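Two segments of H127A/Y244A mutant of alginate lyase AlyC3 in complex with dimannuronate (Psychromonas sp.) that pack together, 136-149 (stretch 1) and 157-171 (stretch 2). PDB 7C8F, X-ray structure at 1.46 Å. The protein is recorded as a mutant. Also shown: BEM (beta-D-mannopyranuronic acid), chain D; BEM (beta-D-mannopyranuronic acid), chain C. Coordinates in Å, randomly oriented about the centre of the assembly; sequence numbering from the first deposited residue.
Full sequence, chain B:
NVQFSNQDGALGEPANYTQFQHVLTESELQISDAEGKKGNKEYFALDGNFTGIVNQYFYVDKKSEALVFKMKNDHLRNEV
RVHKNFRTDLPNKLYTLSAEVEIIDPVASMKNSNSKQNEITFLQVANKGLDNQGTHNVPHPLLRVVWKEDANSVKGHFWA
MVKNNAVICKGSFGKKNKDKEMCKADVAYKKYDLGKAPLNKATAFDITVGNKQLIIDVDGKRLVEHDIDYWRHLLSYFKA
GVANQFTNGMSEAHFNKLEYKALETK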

ATOM      1  N   HIS B 136      -1.763   6.944   5.185  1.00 15.16           N
ATOM      2  CA  HIS B 136      -0.556   6.357   4.599  1.00 13.94           C
ATOM      3  C   HIS B 136      -0.192   7.011   3.265  1.00 15.82           C
ATOM      4  O   HIS B 136       0.218   6.352   2.306  1.00 16.37           O
ATOM      5  CB  HIS B 136      -0.647   4.827   4.507  1.00 17.50           C
ATOM      6  CG  HIS B 136      -0.606   4.151   5.844  1.00 15.55           C
ATOM      7  ND1 HIS B 136       0.434   4.336   6.729  1.00 18.06           N
ATOM      8  CD2 HIS B 136      -1.467   3.294   6.446  1.00 17.75           C
ATOM      9  CE1 HIS B 136       0.212   3.621   7.821  1.00 18.91           C
ATOM     10  NE2 HIS B 136      -0.937   2.984   7.677  1.00 17.21           N
ATOM     11  N   ASN B 137      -0.339   8.330   3.208  1.00 15.40           N
ATOM     12  CA  ASN B 137       0.119   9.092   2.051  1.00 14.37           C
ATOM     13  C   ASN B 137       1.593   8.823   1.779  1.00 15.66           C
ATOM     14  O   ASN B 137       2.405   8.725   2.703  1.00 16.06           O
ATOM     15  CB  ASN B 137      -0.065  10.578   2.353  1.00 15.76           C
ATOM     16  CG  ASN B 137       0.596  11.468   1.325  1.00 17.96           C
ATOM     17  OD1 ASN B 137       1.722  11.949   1.521  1.00 19.82           O
ATOM     18  ND2 ASN B 137      -0.086  11.679   0.208  1.00 18.00           N
ATOM     19  N   VAL B 138       1.947   8.719   0.505  1.00 14.38           N
ATOM     20  CA  VAL B 138       3.339   8.610   0.080  1.00 13.75           C
ATOM     21  C   VAL B 138       3.777   9.996  -0.391  1.00 17.32           C
ATOM     22  O   VAL B 138       3.128  10.563  -1.279  1.00 16.05           O
ATOM     23  CB  VAL B 138       3.495   7.556  -1.027  1.00 13.35           C
ATOM     24  CG1 VAL B 138       4.912   7.550  -1.599  1.00 14.89           C
ATOM     25  CG2 VAL B 138       3.139   6.181  -0.460  1.00 14.62           C
ATOM     26  N   PRO B 139       4.823  10.598   0.204  1.00 15.76           N
ATOM     27  CA  PRO B 139       5.110  12.018  -0.071  1.00 16.17           C
ATOM     28  C   PRO B 139       5.914  12.241  -1.344  1.00 16.96           C
ATOM     29  O   PRO B 139       6.841  13.062  -1.373  1.00 19.72           O
ATOM     30  CB  PRO B 139       5.900  12.451   1.172  1.00 19.34           C
ATOM     31  CG  PRO B 139       6.646  11.233   1.559  1.00 20.29           C
ATOM     32  CD  PRO B 139       5.701  10.056   1.256  1.00 18.91           C
ATOM     33  N   HIS B 140       5.565  11.508  -2.401  1.00 15.36           N
ATOM     34  CA  HIS B 140       6.219  11.576  -3.695  1.00 15.63           C
ATOM     35  C   HIS B 140       5.064  11.510  -4.690  1.00 17.56           C
ATOM     36  O   HIS B 140       4.193  10.625  -4.562  1.00 20.11           O
ATOM     37  CB  HIS B 140       7.151  10.383  -3.945  1.00 16.17           C
ATOM     38  CG  HIS B 140       8.135  10.112  -2.844  1.00 16.07           C
ATOM     39  ND1 HIS B 140       9.261  10.883  -2.642  1.00 17.48           N
ATOM     40  CD2 HIS B 140       8.176   9.137  -1.905  1.00 16.32           C
ATOM     41  CE1 HIS B 140       9.947  10.401  -1.618  1.00 18.02           C
ATOM     42  NE2 HIS B 140       9.313   9.338  -1.153  1.00 17.77           N
ATOM     43  N   PRO B 141       5.013  12.392  -5.683  1.00 14.64           N
ATOM     44  CA  PRO B 141       3.992  12.250  -6.726  1.00 15.94           C
ATOM     45  C   PRO B 141       4.338  11.109  -7.661  1.00 12.90           C
ATOM     46  O   PRO B 141       5.511  10.781  -7.873  1.00 14.47           O
ATOM     47  CB  PRO B 141       4.043  13.592  -7.465  1.00 18.61           C
ATOM     48  CG  PRO B 141       5.414  14.081  -7.248  1.00 16.80           C
ATOM     49  CD  PRO B 141       5.908  13.533  -5.916  1.00 16.35           C
ATOM     50  N   LEU B 142       3.298  10.495  -8.230  1.00 11.79           N
ATOM     51  CA  LEU B 142       3.528   9.505  -9.273  1.00 12.77           C
ATOM     52  C   LEU B 142       4.223  10.130 -10.471  1.00 11.67           C
ATOM     53  O   LEU B 142       5.149   9.536 -11.036  1.00 12.13           O
ATOM     54  CB  LEU B 142       2.202   8.872  -9.702  1.00 12.50           C
ATOM     55  CG  LEU B 142       2.308   7.885 -10.868  1.00 12.95           C
ATOM     56  CD1 LEU B 142       3.193   6.703 -10.506  1.00 14.40           C
ATOM     57  CD2 LEU B 142       0.935   7.418 -11.316  1.00 15.83           C
ATOM     58  N   LEU B 143       3.800  11.329 -10.871  1.00 12.09           N
ATOM     59  CA  LEU B 143       4.313  11.980 -12.070  1.00 10.87           C
ATOM     60  C   LEU B 143       4.456  13.467 -11.821  1.00 11.42           C
ATOM     61  O   LEU B 143       3.527  14.096 -11.308  1.00 12.53           O
ATOM     62  CB  LEU B 143       3.333  11.767 -13.239  1.00 12.34           C
ATOM     63  CG  LEU B 143       3.593  12.628 -14.488  1.00 12.77           C
ATOM     64  CD1 LEU B 143       4.908  12.213 -15.185  1.00 14.70           C
ATOM     65  CD2 LEU B 143       2.406  12.538 -15.460  1.00 14.58           C
ATOM     66  N   ARG B 144       5.553  14.009 -12.293  1.00 12.24           N
ATOM     67  CA  ARG B 144       5.734  15.410 -12.436  1.00 12.44           C
ATOM     68  C   ARG B 144       6.146  15.664 -13.917  1.00 12.30           C
ATOM     69  O   ARG B 144       7.059  15.085 -14.385  1.00 13.90           O
ATOM     70  CB  ARG B 144       6.795  16.005 -11.516  1.00 14.16           C
ATOM     71  CG  ARG B 144       6.469  15.975 -10.053  1.00 14.62           C
ATOM     72  CD  ARG B 144       7.495  16.785  -9.262  1.00 15.27           C
ATOM     73  NE  ARG B 144       8.848  16.308  -9.419  1.00 16.17           N
ATOM     74  CZ  ARG B 144       9.860  17.021  -9.831  1.00 16.47           C
ATOM     75  NH1 ARG B 144       9.697  18.252 -10.174  1.00 17.19           N
ATOM     76  NH2 ARG B 144      11.032  16.481  -9.958  1.00 17.95           N
ATOM     77  N   VAL B 145       5.432  16.535 -14.597  1.00 12.07           N
ATOM     78  CA  VAL B 145       5.788  16.967 -15.932  1.00 12.70           C
ATOM     79  C   VAL B 145       6.414  18.339 -15.696  1.00 12.66           C
ATOM     80  O   VAL B 145       5.805  19.223 -15.195  1.00 13.27           O
ATOM     81  CB  VAL B 145       4.612  17.043 -16.917  1.00 14.34           C
ATOM     82  CG1 VAL B 145       5.128  17.476 -18.282  1.00 15.40           C
ATOM     83  CG2 VAL B 145       3.941  15.692 -17.042  1.00 16.63           C
ATOM     84  N   VAL B 146       7.669  18.454 -16.098  1.00 14.25           N
ATOM     85  CA  VAL B 146       8.457  19.631 -15.856  1.00 15.33           C
ATOM     86  C   VAL B 146       9.187  20.217 -17.032  1.00 14.33           C
ATOM     87  O   VAL B 146       9.406  19.563 -17.994  1.00 15.76           O
ATOM     88  CB  VAL B 146       9.573  19.317 -14.810  1.00 15.13           C
ATOM     89  CG1 VAL B 146       9.008  18.633 -13.608  1.00 16.99           C
ATOM     90  CG2 VAL B 146      10.711  18.468 -15.383  1.00 15.21           C
ATOM     91  N   TRP B 147       9.570  21.475 -16.877  1.00 14.33           N
ATOM     92  CA  TRP B 147      10.484  22.157 -17.774  1.00 14.52           C
ATOM     93  C   TRP B 147      11.727  22.148 -16.912  1.00 14.96           C
ATOM     94  O   TRP B 147      11.674  22.484 -15.787  1.00 15.46           O
ATOM     95  CB  TRP B 147      10.091  23.577 -18.120  1.00 14.86           C
ATOM     96  CG  TRP B 147      11.096  24.266 -19.003  1.00 15.60           C
ATOM     97  CD1 TRP B 147      11.044  24.342 -20.335  1.00 18.69           C
ATOM     98  CD2 TRP B 147      12.273  24.958 -18.603  1.00 15.42           C
ATOM     99  NE1 TRP B 147      12.111  25.027 -20.809  1.00 18.80           N
ATOM    100  CE2 TRP B 147      12.891  25.409 -19.766  1.00 17.95           C
ATOM    101  CE3 TRP B 147      12.866  25.230 -17.390  1.00 18.83           C
ATOM    102  CZ2 TRP B 147      14.044  26.131 -19.744  1.00 18.30           C
ATOM    103  CZ3 TRP B 147      14.013  25.953 -17.385  1.00 22.51           C
ATOM    104  CH2 TRP B 147      14.584  26.389 -18.561  1.00 18.42           C
ATOM    105  N   LYS B 148      12.848  21.702 -17.458  1.00 16.11           N
ATOM    106  CA  LYS B 148      14.081  21.584 -16.685  1.00 17.66           C
ATOM    107  C   LYS B 148      15.197  22.354 -17.372  1.00 18.88           C
ATOM    108  O   LYS B 148      15.423  22.184 -18.572  1.00 17.95           O
ATOM    109  CB  LYS B 148      14.486  20.120 -16.482  1.00 16.83           C
ATOM    110  CG  LYS B 148      15.684  19.936 -15.557  1.00 17.81           C
ATOM    111  CD  LYS B 148      15.837  18.487 -15.125  1.00 21.27           C
ATOM    112  CE  LYS B 148      17.048  18.286 -14.215  1.00 22.52           C
ATOM    113  NZ  LYS B 148      16.889  18.945 -12.888  1.00 22.79           N
ATOM    114  N   GLU B 149      15.919  23.161 -16.599  1.00 17.58           N
ATOM    115  CA  GLU B 149      16.935  24.018 -17.202  1.00 17.24           C
ATOM    116  C   GLU B 149      18.061  23.193 -17.825  1.00 19.15           C
ATOM    117  O   GLU B 149      18.444  23.428 -18.979  1.00 20.27           O
ATOM    118  CB  GLU B 149      17.486  25.000 -16.167  1.00 18.72           C
ATOM    119  CG  GLU B 149      18.538  25.930 -16.761  1.00 22.16           C
ATOM    120  CD  GLU B 149      19.227  26.786 -15.715  1.00 65.15           C
ATOM    121  OE1 GLU B 149      19.176  28.026 -15.838  1.00 47.97           O
ATOM    122  OE2 GLU B 149      19.819  26.218 -14.773  1.00 53.06           O
ATOM    123  N   HIS B 157      14.486  21.042 -21.921  1.00 16.05           N
ATOM    124  CA  HIS B 157      13.523  20.035 -22.341  1.00 14.94           C
ATOM    125  C   HIS B 157      12.399  19.902 -21.320  1.00 14.90           C
ATOM    126  O   HIS B 157      12.545  20.234 -20.140  1.00 15.40           O
ATOM    127  CB  HIS B 157      14.189  18.664 -22.507  1.00 17.35           C
ATOM    128  CG  HIS B 157      14.988  18.526 -23.764  1.00 14.53           C
ATOM    129  ND1 HIS B 157      14.993  17.373 -24.516  1.00 14.85           N
ATOM    130  CD2 HIS B 157      15.799  19.403 -24.405  1.00 18.61           C
ATOM    131  CE1 HIS B 157      15.803  17.534 -25.557  1.00 16.28           C
ATOM    132  NE2 HIS B 157      16.289  18.762 -25.520  1.00 18.44           N
ATOM    133  N   PHE B 158      11.275  19.402 -21.811  1.00 12.98           N
ATOM    134  CA  PHE B 158      10.224  18.863 -20.959  1.00 13.33           C
ATOM    135  C   PHE B 158      10.585  17.434 -20.578  1.00 13.77           C
ATOM    136  O   PHE B 158      11.125  16.682 -21.397  1.00 14.18           O
ATOM    137  CB  PHE B 158       8.923  18.802 -21.748  1.00 14.33           C
ATOM    138  CG  PHE B 158       8.339  20.139 -22.094  1.00 14.08           C
ATOM    139  CD1 PHE B 158       8.143  21.110 -21.122  1.00 15.44           C
ATOM    140  CD2 PHE B 158       7.970  20.413 -23.400  1.00 15.84           C
ATOM    141  CE1 PHE B 158       7.569  22.327 -21.446  1.00 16.92           C
ATOM    142  CE2 PHE B 158       7.395  21.631 -23.736  1.00 16.62           C
ATOM    143  CZ  PHE B 158       7.208  22.592 -22.757  1.00 19.11           C
ATOM    144  N   TRP B 159      10.256  17.048 -19.343  1.00 13.02           N
ATOM    145  CA  TRP B 159      10.531  15.702 -18.853  1.00 13.38           C
ATOM    146  C   TRP B 159       9.335  15.205 -18.060  1.00 13.63           C
ATOM    147  O   TRP B 159       8.645  15.990 -17.403  1.00 14.62           O
ATOM    148  CB  TRP B 159      11.739  15.652 -17.901  1.00 15.02           C
ATOM    149  CG  TRP B 159      13.015  16.133 -18.513  1.00 15.37           C
ATOM    150  CD1 TRP B 159      13.438  17.428 -18.585  1.00 16.09           C
ATOM    151  CD2 TRP B 159      14.028  15.337 -19.141  1.00 17.69           C
ATOM    152  NE1 TRP B 159      14.660  17.485 -19.216  1.00 16.66           N
ATOM    153  CE2 TRP B 159      15.035  16.221 -19.575  1.00 16.96           C
ATOM    154  CE3 TRP B 159      14.173  13.970 -19.388  1.00 17.69           C
ATOM    155  CZ2 TRP B 159      16.176  15.786 -20.241  1.00 19.68           C
ATOM    156  CZ3 TRP B 159      15.326  13.535 -20.058  1.00 18.60           C
ATOM    157  CH2 TRP B 159      16.301  14.444 -20.469  1.00 22.79           C
ATOM    158  N   ALA B 160       9.124  13.892 -18.100  1.00 12.68           N
ATOM    159  CA  ALA B 160       8.227  13.216 -17.163  1.00 11.41           C
ATOM    160  C   ALA B 160       9.075  12.513 -16.113  1.00 12.99           C
ATOM    161  O   ALA B 160       9.864  11.620 -16.441  1.00 13.91           O
ATOM    162  CB  ALA B 160       7.346  12.202 -17.888  1.00 13.16           C
ATOM    163  N   MET B 161       8.940  12.937 -14.863  1.00 12.91           N
ATOM    164  CA  MET B 161       9.633  12.329 -13.739  1.00 12.93           C
ATOM    165  C   MET B 161       8.635  11.388 -13.085  1.00 11.75           C
ATOM    166  O   MET B 161       7.648  11.840 -12.497  1.00 12.54           O
ATOM    167  CB  MET B 161      10.071  13.416 -12.759  1.00 15.49           C
ATOM    168  CG  MET B 161      10.874  14.556 -13.401  1.00 15.75           C
ATOM    169  SD  MET B 161      12.390  13.958 -14.178  1.00 19.81           S
ATOM    170  CE  MET B 161      13.265  15.500 -14.498  1.00 19.85           C
ATOM    171  N   VAL B 162       8.868  10.090 -13.194  1.00 13.57           N
ATOM    172  CA  VAL B 162       7.901   9.080 -12.770  1.00 10.87           C
ATOM    173  C   VAL B 162       8.456   8.333 -11.571  1.00 14.55           C
ATOM    174  O   VAL B 162       9.514   7.696 -11.659  1.00 14.08           O
ATOM    175  CB  VAL B 162       7.554   8.124 -13.922  1.00 13.58           C
ATOM    176  CG1 VAL B 162       6.571   7.055 -13.459  1.00 15.31           C
ATOM    177  CG2 VAL B 162       6.977   8.910 -15.097  1.00 15.11           C
ATOM    178  N   LYS B 163       7.739   8.398 -10.450  1.00 12.67           N
ATOM    179  CA  LYS B 163       8.094   7.594  -9.293  1.00 12.98           C
ATOM    180  C   LYS B 163       7.782   6.140  -9.625  1.00 13.69           C
ATOM    181  O   LYS B 163       6.656   5.820 -10.040  1.00 13.84           O
ATOM    182  CB  LYS B 163       7.257   8.097  -8.113  1.00 14.35           C
ATOM    183  CG  LYS B 163       7.250   7.245  -6.850  1.00 15.56           C
ATOM    184  CD  LYS B 163       8.608   7.189  -6.136  1.00 14.69           C
ATOM    185  CE  LYS B 163       8.366   6.643  -4.705  1.00 14.57           C
ATOM    186  NZ  LYS B 163       9.604   6.310  -3.954  1.00 15.28           N
ATOM    187  N   ASN B 164       8.783   5.257  -9.480  1.00 13.41           N
ATOM    188  CA  ASN B 164       8.735   3.904 -10.025  1.00 13.36           C
ATOM    189  C   ASN B 164       8.585   2.816  -8.962  1.00 13.79           C
ATOM    190  O   ASN B 164       8.867   1.648  -9.237  1.00 16.52           O
ATOM    191  CB  ASN B 164       9.983   3.636 -10.876  1.00 14.40           C
ATOM    192  CG  ASN B 164       9.748   2.596 -11.950  1.00 17.94           C
ATOM    193  OD1 ASN B 164       8.628   2.395 -12.409  1.00 18.03           O
ATOM    194  ND2 ASN B 164      10.814   1.917 -12.352  1.00 25.82           N
ATOM    195  N   ASN B 165       8.194   3.184  -7.750  1.00 12.47           N
ATOM    196  CA  ASN B 165       7.756   2.240  -6.725  1.00 11.83           C
ATOM    197  C   ASN B 165       6.832   3.014  -5.792  1.00 12.95           C
ATOM    198  O   ASN B 165       6.565   4.196  -6.016  1.00 12.92           O
ATOM    199  CB  ASN B 165       8.957   1.572  -6.024  1.00 13.85           C
ATOM    200  CG  ASN B 165       9.882   2.576  -5.341  1.00 13.11           C
ATOM    201  OD1 ASN B 165       9.437   3.571  -4.770  1.00 15.19           O
ATOM    202  ND2 ASN B 165      11.193   2.298  -5.389  1.00 17.00           N
ATOM    203  N   ALA B 166       6.324   2.343  -4.752  1.00 13.15           N
ATOM    204  CA  ALA B 166       5.416   2.989  -3.807  1.00 14.58           C
ATOM    205  C   ALA B 166       6.072   3.207  -2.445  1.00 15.34           C
ATOM    206  O   ALA B 166       5.390   3.243  -1.414  1.00 15.41           O
ATOM    207  CB  ALA B 166       4.105   2.216  -3.691  1.00 14.21           C
ATOM    208  N   VAL B 167       7.408   3.356  -2.427  1.00 14.42           N
ATOM    209  CA  VAL B 167       8.171   3.395  -1.186  1.00 14.23           C
ATOM    210  C   VAL B 167       8.322   4.829  -0.708  1.00 15.68           C
ATOM    211  O   VAL B 167       8.589   5.743  -1.502  1.00 16.20           O
ATOM    212  CB  VAL B 167       9.545   2.741  -1.404  1.00 16.23           C
ATOM    213  CG1 VAL B 167      10.403   2.782  -0.107  1.00 16.50           C
ATOM    214  CG2 VAL B 167       9.366   1.333  -1.908  1.00 16.77           C
ATOM    215  N   ILE B 168       8.168   5.037   0.597  1.00 15.02           N
ATOM    216  CA  ILE B 168       8.435   6.345   1.194  1.00 15.41           C
ATOM    217  C   ILE B 168       9.936   6.470   1.412  1.00 17.23           C
ATOM    218  O   ILE B 168      10.528   5.681   2.159  1.00 17.91           O
ATOM    219  CB  ILE B 168       7.671   6.525   2.511  1.00 16.44           C
ATOM    220  CG1 ILE B 168       6.170   6.439   2.252  1.00 15.21           C
ATOM    221  CG2 ILE B 168       8.011   7.882   3.133  1.00 18.41           C
ATOM    222  CD1 ILE B 168       5.335   6.617   3.496  1.00 17.77           C
ATOM    223  N   CYS B 169      10.556   7.463   0.762  1.00 16.98           N
ATOM    224  CA  CYS B 169      12.010   7.572   0.724  1.00 18.28           C
ATOM    225  C   CYS B 169      12.548   8.809   1.424  1.00 20.41           C
ATOM    226  O   CYS B 169      13.769   9.020   1.416  1.00 25.27           O
ATOM    227  CB  CYS B 169      12.520   7.540  -0.725  1.00 18.75           C
ATOM    228  SG  CYS B 169      12.339   5.957  -1.535  1.00 19.70           S
ATOM    229  N   LYS B 170      11.684   9.635   2.004  1.00 21.03           N
ATOM    230  CA  LYS B 170      12.120  10.828   2.713  1.00 26.60           C
ATOM    231  C   LYS B 170      11.132  11.111   3.832  1.00 25.52           C
ATOM    232  O   LYS B 170      10.046  10.531   3.895  1.00 24.83           O
ATOM    233  CB  LYS B 170      12.209  12.032   1.773  1.00 25.17           C
ATOM    234  CG  LYS B 170      10.860  12.517   1.283  1.00 22.92           C
ATOM    235  CD  LYS B 170      10.990  13.540   0.146  1.00 26.92           C
ATOM    236  CE  LYS B 170       9.620  14.047  -0.279  1.00 26.00           C
ATOM    237  NZ  LYS B 170       9.689  15.005  -1.424  1.00 32.46           N
ATOM    238  N   GLY B 171      11.516  12.026   4.716  1.00 28.16           N
ATOM    239  CA  GLY B 171      10.643  12.419   5.798  1.00 27.47           C
ATOM    240  C   GLY B 171      10.630  11.421   6.940  1.00 25.33           C
ATOM    241  O   GLY B 171      11.345  10.417   6.963  1.00 28.85           O
TER
HETATM  242  C1  BEM D   2       8.248  17.062  -4.129  1.00 65.95           C
HETATM  243  C2  BEM D   2       9.422  17.888  -4.648  1.00 63.43           C
HETATM  244  O2  BEM D   2      10.490  17.853  -3.714  1.00 84.87           O
HETATM  245  C3  BEM D   2       9.935  17.264  -5.924  1.00 52.56           C
HETATM  246  O3  BEM D   2      11.123  17.864  -6.320  1.00 34.39           O
HETATM  247  C4  BEM D   2      10.395  15.895  -5.570  1.00 53.60           C
HETATM  248  O4  BEM D   2      11.152  15.318  -6.593  1.00 85.04           O
HETATM  249  C5  BEM D   2       9.186  15.116  -5.197  1.00 47.65           C
HETATM  250  O5  BEM D   2       8.677  15.732  -4.042  1.00 39.25           O
HETATM  251  C6  BEM D   2       9.562  13.719  -4.911  1.00 21.65           C
HETATM  252  O6B BEM D   2       9.772  13.383  -3.771  1.00 25.04           O
HETATM  253  O6A BEM D   2       9.420  12.963  -5.828  1.00 20.00           O
HETATM  254  C1  BEM C   1       4.232  17.811  -1.075  1.00 66.32           C
HETATM  255  C2  BEM C   1       5.034  16.604  -0.624  1.00 61.16           C
HETATM  256  O2  BEM C   1       4.448  15.417  -1.126  1.00 66.96           O
HETATM  257  C3  BEM C   1       6.466  16.736  -1.073  1.00 61.22           C
HETATM  258  O3  BEM C   1       7.176  15.572  -0.785  1.00 30.16           O
HETATM  259  C4  BEM C   1       6.562  17.058  -2.557  1.00 85.78           C
HETATM  260  O4  BEM C   1       7.893  17.487  -2.826  1.00 35.99           O
HETATM  261  C5  BEM C   1       5.631  18.195  -2.910  1.00 77.57           C
HETATM  262  O5  BEM C   1       4.314  17.994  -2.457  1.00 52.11           O
HETATM  263  C6  BEM C   1       5.591  18.244  -4.386  1.00 69.73           C
HETATM  264  O6B BEM C   1       4.651  17.697  -4.961  1.00 87.93           O
HETATM  265  O6A BEM C   1       6.382  18.971  -4.962  1.00 69.20           O
HETATM  266  O1  BEM C   1       2.853  17.636  -0.810  1.00 61.65           O
HETATM  267  O   HOH W   1       7.327  11.881  -9.732  1.00 15.54           O
HETATM  268  O   HOH W   2      16.244  19.854 -19.820  1.00 17.66           O

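Stretch 2 enters the contact as a strand, residues 157-163, running antiparallel to the strand of stretch 1 that begins at Leu143. At its start the backbone O of His157 accepts a hydrogen bond from Lys148 N (3.1 Å), and a water bridges Lys148 O, His157 N and Trp159 NE1. Phe158 lies opposite Trp147 in a non-hydrogen-bonded pair; the two rings meet loosely, with Phe158 CE1 at the edge of the indole, 4.2 Å from Trp147 CD1.

Trp159 and Val146 exchange two backbone hydrogen bonds, N to O in each direction, both 3.0 Å. The indole of Trp159 lies in contact with the aliphatic start of Lys148, whose CB is 3.6 Å from Trp159 CD1. Ala160, on the other face with Val145, presents little bulk, and Leu143 CD1 packs against its CB at 3.6 Å. Met161 repeats the paired pattern with Arg144: Met161 N donates to Arg144 O (2.9 Å, nearly linear at 175°), and Arg144 N to Met161 O (3.0 Å). Its CE reaches back along the sheet to Val146 CG2 (4.0 Å). Val162 CG2 meets Leu143 CD1 at 3.9 Å, and Lys163 N closes the ladder on Leu142 O (2.9 Å).

Beyond the strand, the side chain of Lys163 holds the following turn together, NZ donating to Asn165 OD1 (2.9 Å) and Val167 O (2.7 Å), while its CE lies 3.8 Å from His140 CD2. Ile168 packs its CG2 against Pro139 CD (3.7 Å). Cys169 N donates to His140 NE2 (3.0 Å, 161°). As acceptor, NE2 carries no proton, which leaves ND1 to donate to the chain D mannuronate O6B (2.8 Å). Lys170 NZ reaches the same O6B (2.9 Å) and O3 of the chain C sugar (2.7 Å); that O3 in turn donates to Pro139 O (2.6 Å), so both stretches grip the disaccharide.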